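Local coordinates for protein histone-lysine N-methyltransferase, H3 lysine-9 specific SUVH6 (Arabidopsis thaliana, PDB 6A5K) that transfers methyl groups from S-adenosylmethionine to histone H3 and, through its SRA domain, probably binds DNA methylated at non-CG sites, at residues 164-175 with 190-201. The protein carries 1 engineered substitution. Residues are numbered along the deposited sequence; the frame is centred on the assembly and turned at random.
Sequences SIEKQTPVRVIR and YVYDGLYLVEKY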
ATOM      1  N   SER A 164     -21.657   1.536 -27.152  1.00 19.47           N
ATOM      2  CA  SER A 164     -21.667   0.534 -26.085  1.00 23.09           C
ATOM      3  C   SER A 164     -23.090   0.177 -25.655  1.00 21.59           C
ATOM      4  O   SER A 164     -23.367  -0.964 -25.293  1.00 23.60           O
ATOM      5  CB  SER A 164     -20.866   1.021 -24.869  1.00 21.49           C
ATOM      6  OG  SER A 164     -19.470   0.982 -25.119  1.00 18.78           O
ATOM      7  N   ILE A 165     -23.983   1.164 -25.693  1.00 18.35           N
ATOM      8  CA  ILE A 165     -25.393   0.944 -25.378  1.00 21.35           C
ATOM      9  C   ILE A 165     -26.021  -0.088 -26.309  1.00 23.45           C
ATOM     10  O   ILE A 165     -26.685  -1.030 -25.861  1.00 22.73           O
ATOM     11  CB  ILE A 165     -26.200   2.253 -25.473  1.00 23.13           C
ATOM     12  CG1 ILE A 165     -25.644   3.290 -24.497  1.00 22.17           C
ATOM     13  CG2 ILE A 165     -27.679   2.001 -25.197  1.00 24.65           C
ATOM     14  CD1 ILE A 165     -26.271   4.664 -24.639  1.00 24.96           C
ATOM     15  N   GLU A 166     -25.802   0.090 -27.606  1.00 23.05           N
ATOM     16  CA  GLU A 166     -26.382  -0.815 -28.598  1.00 31.95           C
ATOM     17  C   GLU A 166     -25.765  -2.202 -28.532  1.00 31.46           C
ATOM     18  O   GLU A 166     -26.472  -3.199 -28.672  1.00 33.58           O
ATOM     19  CB  GLU A 166     -26.227  -0.266 -30.017  1.00 38.36           C
ATOM     20  CG  GLU A 166     -26.447   1.223 -30.154  1.00 50.17           C
ATOM     21  CD  GLU A 166     -25.916   1.765 -31.471  1.00 59.13           C
ATOM     22  OE1 GLU A 166     -25.616   0.951 -32.375  1.00 61.64           O
ATOM     23  OE2 GLU A 166     -25.812   3.002 -31.609  1.00 61.04           O
ATOM     24  N   LYS A 167     -24.452  -2.276 -28.323  1.00 28.92           N
ATOM     25  CA  LYS A 167     -23.790  -3.580 -28.288  1.00 28.28           C
ATOM     26  C   LYS A 167     -23.890  -4.254 -26.916  1.00 28.44           C
ATOM     27  O   LYS A 167     -23.702  -5.469 -26.799  1.00 27.76           O
ATOM     28  CB  LYS A 167     -22.321  -3.446 -28.697  1.00 29.31           C
ATOM     29  CG  LYS A 167     -22.106  -2.753 -30.032  1.00 30.49           C
ATOM     30  CD  LYS A 167     -22.578  -3.613 -31.185  1.00 38.39           C
ATOM     31  CE  LYS A 167     -21.824  -3.268 -32.458  1.00 46.21           C
ATOM     32  NZ  LYS A 167     -22.464  -2.135 -33.183  1.00 50.39           N
ATOM     33  N   GLN A 168     -24.195  -3.462 -25.891  1.00 26.46           N
ATOM     34  CA  GLN A 168     -24.236  -3.944 -24.510  1.00 25.13           C
ATOM     35  C   GLN A 168     -22.935  -4.644 -24.136  1.00 24.54           C
ATOM     36  O   GLN A 168     -22.933  -5.713 -23.528  1.00 27.68           O
ATOM     37  CB  GLN A 168     -25.437  -4.864 -24.291  1.00 27.75           C
ATOM     38  CG  GLN A 168     -26.749  -4.098 -24.190  1.00 27.52           C
ATOM     39  CD  GLN A 168     -26.768  -3.151 -23.001  1.00 30.63           C
ATOM     40  OE1 GLN A 168     -26.765  -3.582 -21.847  1.00 32.04           O
ATOM     41  NE2 GLN A 168     -26.769  -1.849 -23.279  1.00 30.26           N
ATOM     42  N   THR A 169     -21.831  -4.018 -24.518  1.00 25.60           N
ATOM     43  CA  THR A 169     -20.497  -4.494 -24.177  1.00 26.15           C
ATOM     44  C   THR A 169     -20.010  -3.840 -22.883  1.00 24.74           C
ATOM     45  O   THR A 169     -20.376  -2.703 -22.587  1.00 22.30           O
ATOM     46  CB  THR A 169     -19.510  -4.208 -25.318  1.00 26.39           C
ATOM     47  OG1 THR A 169     -19.720  -2.874 -25.794  1.00 27.05           O
ATOM     48  CG2 THR A 169     -19.729  -5.183 -26.465  1.00 28.79           C
ATOM     49  N   PRO A 170     -19.182  -4.558 -22.104  1.00 24.39           N
ATOM     50  CA  PRO A 170     -18.767  -4.036 -20.797  1.00 22.01           C
ATOM     51  C   PRO A 170     -17.816  -2.836 -20.887  1.00 19.62           C
ATOM     52  O   PRO A 170     -17.065  -2.692 -21.856  1.00 21.01           O
ATOM     53  CB  PRO A 170     -18.068  -5.239 -20.150  1.00 18.28           C
ATOM     54  CG  PRO A 170     -17.529  -6.013 -21.311  1.00 21.68           C
ATOM     55  CD  PRO A 170     -18.577  -5.873 -22.390  1.00 22.80           C
ATOM     56  N   VAL A 171     -17.866  -1.985 -19.867  1.00 15.13           N
ATOM     57  CA  VAL A 171     -17.008  -0.813 -19.770  1.00 13.88           C
ATOM     58  C   VAL A 171     -16.333  -0.801 -18.396  1.00 15.13           C
ATOM     59  O   VAL A 171     -17.013  -0.867 -17.367  1.00 17.70           O
ATOM     60  CB  VAL A 171     -17.808   0.502 -19.966  1.00 13.70           C
ATOM     61  CG1 VAL A 171     -16.903   1.727 -19.788  1.00 17.70           C
ATOM     62  CG2 VAL A 171     -18.493   0.524 -21.331  1.00 15.21           C
ATOM     63  N   ARG A 172     -15.006  -0.725 -18.366  1.00 13.15           N
ATOM     64  CA  ARG A 172     -14.313  -0.594 -17.083  1.00 12.36           C
ATOM     65  C   ARG A 172     -14.477   0.819 -16.543  1.00 16.41           C
ATOM     66  O   ARG A 172     -14.238   1.793 -17.251  1.00 16.72           O
ATOM     67  CB  ARG A 172     -12.824  -0.935 -17.211  1.00 12.39           C
ATOM     68  CG  ARG A 172     -12.532  -2.406 -17.436  1.00 15.08           C
ATOM     69  CD  ARG A 172     -11.020  -2.692 -17.475  1.00 15.34           C
ATOM     70  NE  ARG A 172     -10.357  -1.967 -18.557  1.00 13.31           N
ATOM     71  CZ  ARG A 172     -10.354  -2.352 -19.831  1.00 19.38           C
ATOM     72  NH1 ARG A 172     -10.992  -3.454 -20.197  1.00 16.24           N
ATOM     73  NH2 ARG A 172      -9.726  -1.623 -20.745  1.00 15.58           N
ATOM     74  N   VAL A 173     -14.882   0.940 -15.284  1.00 12.69           N
ATOM     75  CA  VAL A 173     -14.977   2.255 -14.678  1.00 11.57           C
ATOM     76  C   VAL A 173     -13.851   2.478 -13.667  1.00 15.12           C
ATOM     77  O   VAL A 173     -13.702   1.722 -12.705  1.00 13.45           O
ATOM     78  CB  VAL A 173     -16.346   2.457 -14.000  1.00 14.30           C
ATOM     79  CG1 VAL A 173     -16.333   3.695 -13.104  1.00 12.90           C
ATOM     80  CG2 VAL A 173     -17.441   2.566 -15.058  1.00 14.15           C
ATOM     81  N   ILE A 174     -13.035   3.495 -13.931  1.00 15.33           N
ATOM     82  CA  ILE A 174     -12.013   3.945 -12.994  1.00 11.75           C
ATOM     83  C   ILE A 174     -12.524   5.239 -12.368  1.00 16.48           C
ATOM     84  O   ILE A 174     -12.744   6.240 -13.058  1.00 16.61           O
ATOM     85  CB  ILE A 174     -10.639   4.171 -13.668  1.00 13.20           C
ATOM     86  CG1 ILE A 174     -10.076   2.860 -14.237  1.00 15.15           C
ATOM     87  CG2 ILE A 174      -9.631   4.758 -12.686  1.00 12.45           C
ATOM     88  CD1 ILE A 174     -10.519   2.566 -15.658  1.00 27.73           C
ATOM     89  N   ARG A 175     -12.739   5.209 -11.061  1.00 13.42           N
ATOM     90  CA  ARG A 175     -13.297   6.359 -10.365  1.00 16.17           C
ATOM     91  C   ARG A 175     -12.196   7.219  -9.766  1.00 20.81           C
ATOM     92  O   ARG A 175     -11.333   6.724  -9.033  1.00 16.39           O
ATOM     93  CB  ARG A 175     -14.267   5.895  -9.273  1.00 16.96           C
ATOM     94  CG  ARG A 175     -14.933   7.007  -8.480  1.00 18.04           C
ATOM     95  CD  ARG A 175     -15.962   6.438  -7.498  1.00 17.15           C
ATOM     96  NE  ARG A 175     -15.351   5.525  -6.532  1.00 22.80           N
ATOM     97  CZ  ARG A 175     -14.679   5.921  -5.454  1.00 26.39           C
ATOM     98  NH1 ARG A 175     -14.536   7.215  -5.200  1.00 27.35           N
ATOM     99  NH2 ARG A 175     -14.158   5.023  -4.625  1.00 23.22           N
ATOM    100  N   TYR A 190      -7.146   7.086  -7.803  1.00 11.63           N
ATOM    101  CA  TYR A 190      -8.052   6.411  -8.718  1.00 11.23           C
ATOM    102  C   TYR A 190      -8.353   5.011  -8.210  1.00 18.57           C
ATOM    103  O   TYR A 190      -7.479   4.348  -7.659  1.00 14.36           O
ATOM    104  CB  TYR A 190      -7.446   6.338 -10.126  1.00 11.21           C
ATOM    105  CG  TYR A 190      -7.069   7.685 -10.678  1.00 16.89           C
ATOM    106  CD1 TYR A 190      -5.785   8.196 -10.508  1.00 17.87           C
ATOM    107  CD2 TYR A 190      -8.005   8.465 -11.351  1.00 17.81           C
ATOM    108  CE1 TYR A 190      -5.445   9.448 -11.002  1.00 20.19           C
ATOM    109  CE2 TYR A 190      -7.672   9.707 -11.842  1.00 17.84           C
ATOM    110  CZ  TYR A 190      -6.395  10.194 -11.672  1.00 21.56           C
ATOM    111  OH  TYR A 190      -6.078  11.436 -12.169  1.00 29.63           O
ATOM    112  N   VAL A 191      -9.590   4.566  -8.409  1.00 10.78           N
ATOM    113  CA  VAL A 191     -10.016   3.240  -7.971  1.00 12.24           C
ATOM    114  C   VAL A 191     -10.719   2.488  -9.095  1.00 14.03           C
ATOM    115  O   VAL A 191     -11.634   3.022  -9.731  1.00 13.94           O
ATOM    116  CB  VAL A 191     -10.970   3.336  -6.754  1.00 18.31           C
ATOM    117  CG1 VAL A 191     -11.355   1.952  -6.254  1.00 10.96           C
ATOM    118  CG2 VAL A 191     -10.327   4.150  -5.638  1.00 19.13           C
ATOM    119  N   TYR A 192     -10.293   1.250  -9.344  1.00 13.41           N
ATOM    120  CA  TYR A 192     -10.996   0.382 -10.287  1.00 13.00           C
ATOM    121  C   TYR A 192     -12.289  -0.164  -9.668  1.00 14.42           C
ATOM    122  O   TYR A 192     -12.246  -0.991  -8.751  1.00 13.57           O
ATOM    123  CB  TYR A 192     -10.099  -0.775 -10.743  1.00 11.85           C
ATOM    124  CG  TYR A 192     -10.823  -1.714 -11.683  1.00 14.73           C
ATOM    125  CD1 TYR A 192     -11.590  -1.212 -12.730  1.00 14.88           C
ATOM    126  CD2 TYR A 192     -10.772  -3.086 -11.505  1.00 15.49           C
ATOM    127  CE1 TYR A 192     -12.272  -2.053 -13.582  1.00 16.88           C
ATOM    128  CE2 TYR A 192     -11.448  -3.943 -12.363  1.00 17.39           C
ATOM    129  CZ  TYR A 192     -12.193  -3.419 -13.395  1.00 15.69           C
ATOM    130  OH  TYR A 192     -12.871  -4.255 -14.241  1.00 16.71           O
ATOM    131  N   ASP A 193     -13.435   0.289 -10.177  1.00 14.73           N
ATOM    132  CA  ASP A 193     -14.723  -0.062  -9.579  1.00 13.01           C
ATOM    133  C   ASP A 193     -15.452  -1.175 -10.328  1.00 13.76           C
ATOM    134  O   ASP A 193     -16.562  -1.566  -9.954  1.00 18.46           O
ATOM    135  CB  ASP A 193     -15.618   1.175  -9.479  1.00 14.16           C
ATOM    136  CG  ASP A 193     -15.385   1.960  -8.194  1.00 18.96           C
ATOM    137  OD1 ASP A 193     -14.736   1.419  -7.266  1.00 17.90           O
ATOM    138  OD2 ASP A 193     -15.850   3.115  -8.109  1.00 20.69           O
ATOM    139  N   GLY A 194     -14.820  -1.700 -11.372  1.00 15.21           N
ATOM    140  CA  GLY A 194     -15.347  -2.865 -12.059  1.00 15.36           C
ATOM    141  C   GLY A 194     -16.026  -2.585 -13.388  1.00 13.70           C
ATOM    142  O   GLY A 194     -15.820  -1.540 -14.015  1.00 12.84           O
ATOM    143  N   LEU A 195     -16.853  -3.540 -13.805  1.00 13.62           N
ATOM    144  CA  LEU A 195     -17.471  -3.513 -15.121  1.00 16.86           C
ATOM    145  C   LEU A 195     -18.903  -3.007 -15.077  1.00 18.44           C
ATOM    146  O   LEU A 195     -19.680  -3.377 -14.196  1.00 16.18           O
ATOM    147  CB  LEU A 195     -17.438  -4.906 -15.750  1.00 20.36           C
ATOM    148  CG  LEU A 195     -16.050  -5.512 -15.963  1.00 24.72           C
ATOM    149  CD1 LEU A 195     -16.174  -6.885 -16.607  1.00 26.30           C
ATOM    150  CD2 LEU A 195     -15.197  -4.599 -16.813  1.00 22.26           C
ATOM    151  N   TYR A 196     -19.238  -2.158 -16.044  1.00 16.89           N
ATOM    152  CA  TYR A 196     -20.557  -1.548 -16.131  1.00 14.76           C
ATOM    153  C   TYR A 196     -21.126  -1.721 -17.535  1.00 20.99           C
ATOM    154  O   TYR A 196     -20.384  -1.965 -18.490  1.00 18.79           O
ATOM    155  CB  TYR A 196     -20.494  -0.053 -15.795  1.00 15.13           C
ATOM    156  CG  TYR A 196     -20.295   0.291 -14.332  1.00 14.43           C
ATOM    157  CD1 TYR A 196     -21.256   1.015 -13.638  1.00 17.50           C
ATOM    158  CD2 TYR A 196     -19.137  -0.089 -13.652  1.00 17.35           C
ATOM    159  CE1 TYR A 196     -21.083   1.345 -12.303  1.00 21.35           C
ATOM    160  CE2 TYR A 196     -18.953   0.236 -12.318  1.00 15.94           C
ATOM    161  CZ  TYR A 196     -19.924   0.954 -11.649  1.00 20.40           C
ATOM    162  OH  TYR A 196     -19.749   1.279 -10.321  1.00 21.07           O
ATOM    163  N   LEU A 197     -22.443  -1.583 -17.653  1.00 18.74           N
ATOM    164  CA  LEU A 197     -23.091  -1.505 -18.952  1.00 20.47           C
ATOM    165  C   LEU A 197     -23.627  -0.094 -19.140  1.00 20.18           C
ATOM    166  O   LEU A 197     -24.068   0.536 -18.178  1.00 19.85           O
ATOM    167  CB  LEU A 197     -24.224  -2.527 -19.074  1.00 21.30           C
ATOM    168  CG  LEU A 197     -23.827  -4.009 -19.083  1.00 22.72           C
ATOM    169  CD1 LEU A 197     -25.056  -4.908 -19.114  1.00 23.39           C
ATOM    170  CD2 LEU A 197     -22.912  -4.324 -20.259  1.00 22.58           C
ATOM    171  N   VAL A 198     -23.587   0.406 -20.370  1.00 16.67           N
ATOM    172  CA  VAL A 198     -24.158   1.716 -20.665  1.00 16.89           C
ATOM    173  C   VAL A 198     -25.627   1.550 -21.084  1.00 19.02           C
ATOM    174  O   VAL A 198     -25.937   0.815 -22.019  1.00 22.80           O
ATOM    175  CB  VAL A 198     -23.364   2.447 -21.771  1.00 17.63           C
ATOM    176  CG1 VAL A 198     -23.648   3.939 -21.726  1.00 19.26           C
ATOM    177  CG2 VAL A 198     -21.854   2.185 -21.605  1.00 15.20           C
ATOM    178  N   GLU A 199     -26.522   2.233 -20.380  1.00 16.39           N
ATOM    179  CA  GLU A 199     -27.960   2.031 -20.551  1.00 25.63           C
ATOM    180  C   GLU A 199     -28.608   3.070 -21.458  1.00 23.44           C
ATOM    181  O   GLU A 199     -29.491   2.749 -22.253  1.00 20.76           O
ATOM    182  CB  GLU A 199     -28.661   2.038 -19.189  1.00 25.79           C
ATOM    183  CG  GLU A 199     -28.252   0.899 -18.275  1.00 31.77           C
ATOM    184  CD  GLU A 199     -29.069   0.854 -16.999  1.00 35.38           C
ATOM    185  OE1 GLU A 199     -29.444   1.932 -16.491  1.00 32.86           O
ATOM    186  OE2 GLU A 199     -29.340  -0.261 -16.505  1.00 36.88           O
ATOM    187  N   LYS A 200     -28.180   4.319 -21.326  1.00 23.39           N
ATOM    188  CA  LYS A 200     -28.758   5.396 -22.121  1.00 22.57           C
ATOM    189  C   LYS A 200     -27.867   6.620 -22.091  1.00 19.15           C
ATOM    190  O   LYS A 200     -26.983   6.739 -21.239  1.00 17.04           O
ATOM    191  CB  LYS A 200     -30.155   5.765 -21.607  1.00 21.10           C
ATOM    192  CG  LYS A 200     -30.157   6.382 -20.217  1.00 26.60           C
ATOM    193  CD  LYS A 200     -31.576   6.758 -19.780  1.00 31.74           C
ATOM    194  CE  LYS A 200     -31.624   7.140 -18.306  1.00 33.05           C
ATOM    195  NZ  LYS A 200     -33.019   7.443 -17.857  1.00 38.02           N
ATOM    196  N   TYR A 201     -28.096   7.529 -23.029  1.00 19.48           N
ATOM    197  CA  TYR A 201     -27.414   8.806 -22.992  1.00 18.98           C
ATOM    198  C   TYR A 201     -28.374   9.929 -23.357  1.00 18.93           C
ATOM    199  O   TYR A 201     -29.447   9.706 -23.922  1.00 20.04           O
ATOM    200  CB  TYR A 201     -26.193   8.809 -23.917  1.00 19.68           C
ATOM    201  CG  TYR A 201     -26.489   9.037 -25.381  1.00 24.12           C
ATOM    202  CD1 TYR A 201     -26.299  10.283 -25.955  1.00 31.28           C
ATOM    203  CD2 TYR A 201     -26.937   8.004 -26.191  1.00 25.94           C
ATOM    204  CE1 TYR A 201     -26.564  10.502 -27.294  1.00 34.51           C
ATOM    205  CE2 TYR A 201     -27.202   8.210 -27.532  1.00 27.10           C
ATOM    206  CZ  TYR A 201     -27.012   9.462 -28.076  1.00 33.53           C
ATOM    207  OH  TYR A 201     -27.271   9.679 -29.405  1.00 40.58           O
TER
HETATM  208  O   HOH W   1     -22.839  -1.326 -22.471  1.00 20.04           O
HETATM  209  O   HOH W   2     -14.800   2.242  -4.777  1.00 15.92           O
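Val173 lays its CG2 methyl over one face of the Tyr196 ring, 3.9 Å from the ring centroid, a CH-pi contact. The ring offers that methyl a broad, flat face, and beta-branching lets valine fill it, its CB also lying close to CD2 and CE2. Farther along, Val198 splits its branches: CG2 meets Ser164 CB and Val171 CG2, while CG1 presses on Ile165 CG1 at 3.5 Å, tighter than usual for two carbons. Ile165 CD1 continues to the edge of the Tyr201 ring, so the end of helix 156-167 packs on strand 190-205.

Within the SRA domain, strand 171-176 lies between strand 105-113, its parallel neighbour, and antiparallel strand 190-205. The ladder is broken by a beta bulge: Asp193 and Gly194 together face Val173, whose N bonds Gly194 O and whose O takes Asp193 N. At Gly194, phi 103° would jam a CB against the preceding carbonyl, hence glycine.

Where the helix ends, Gln168 turns with positive phi, and its NE2 serves two carbonyls: Ile165 O at 2.7 Å, nearly straight and on a lone pair, and Val198 O at 3.1 Å, more bent. A water joins Ser164 O and Thr169 O to Val198 N.

At the other end Arg175, its CG anti to the backbone N (chi1 -179°), bends at chi3 to bring its NE 2.9 Å from Asp193 OD2, a salt bridge whose hydrogen bond comes in on the oxygen's syn lone pair. A second water bridges Arg175 NH2 and Asp193 OD1. Both side chains also touch Trp228 of helix 227-234. Replaced by leucine, Arg175 would probably leave the Asp193 carboxylate without its charged mate and this water without one of its holders.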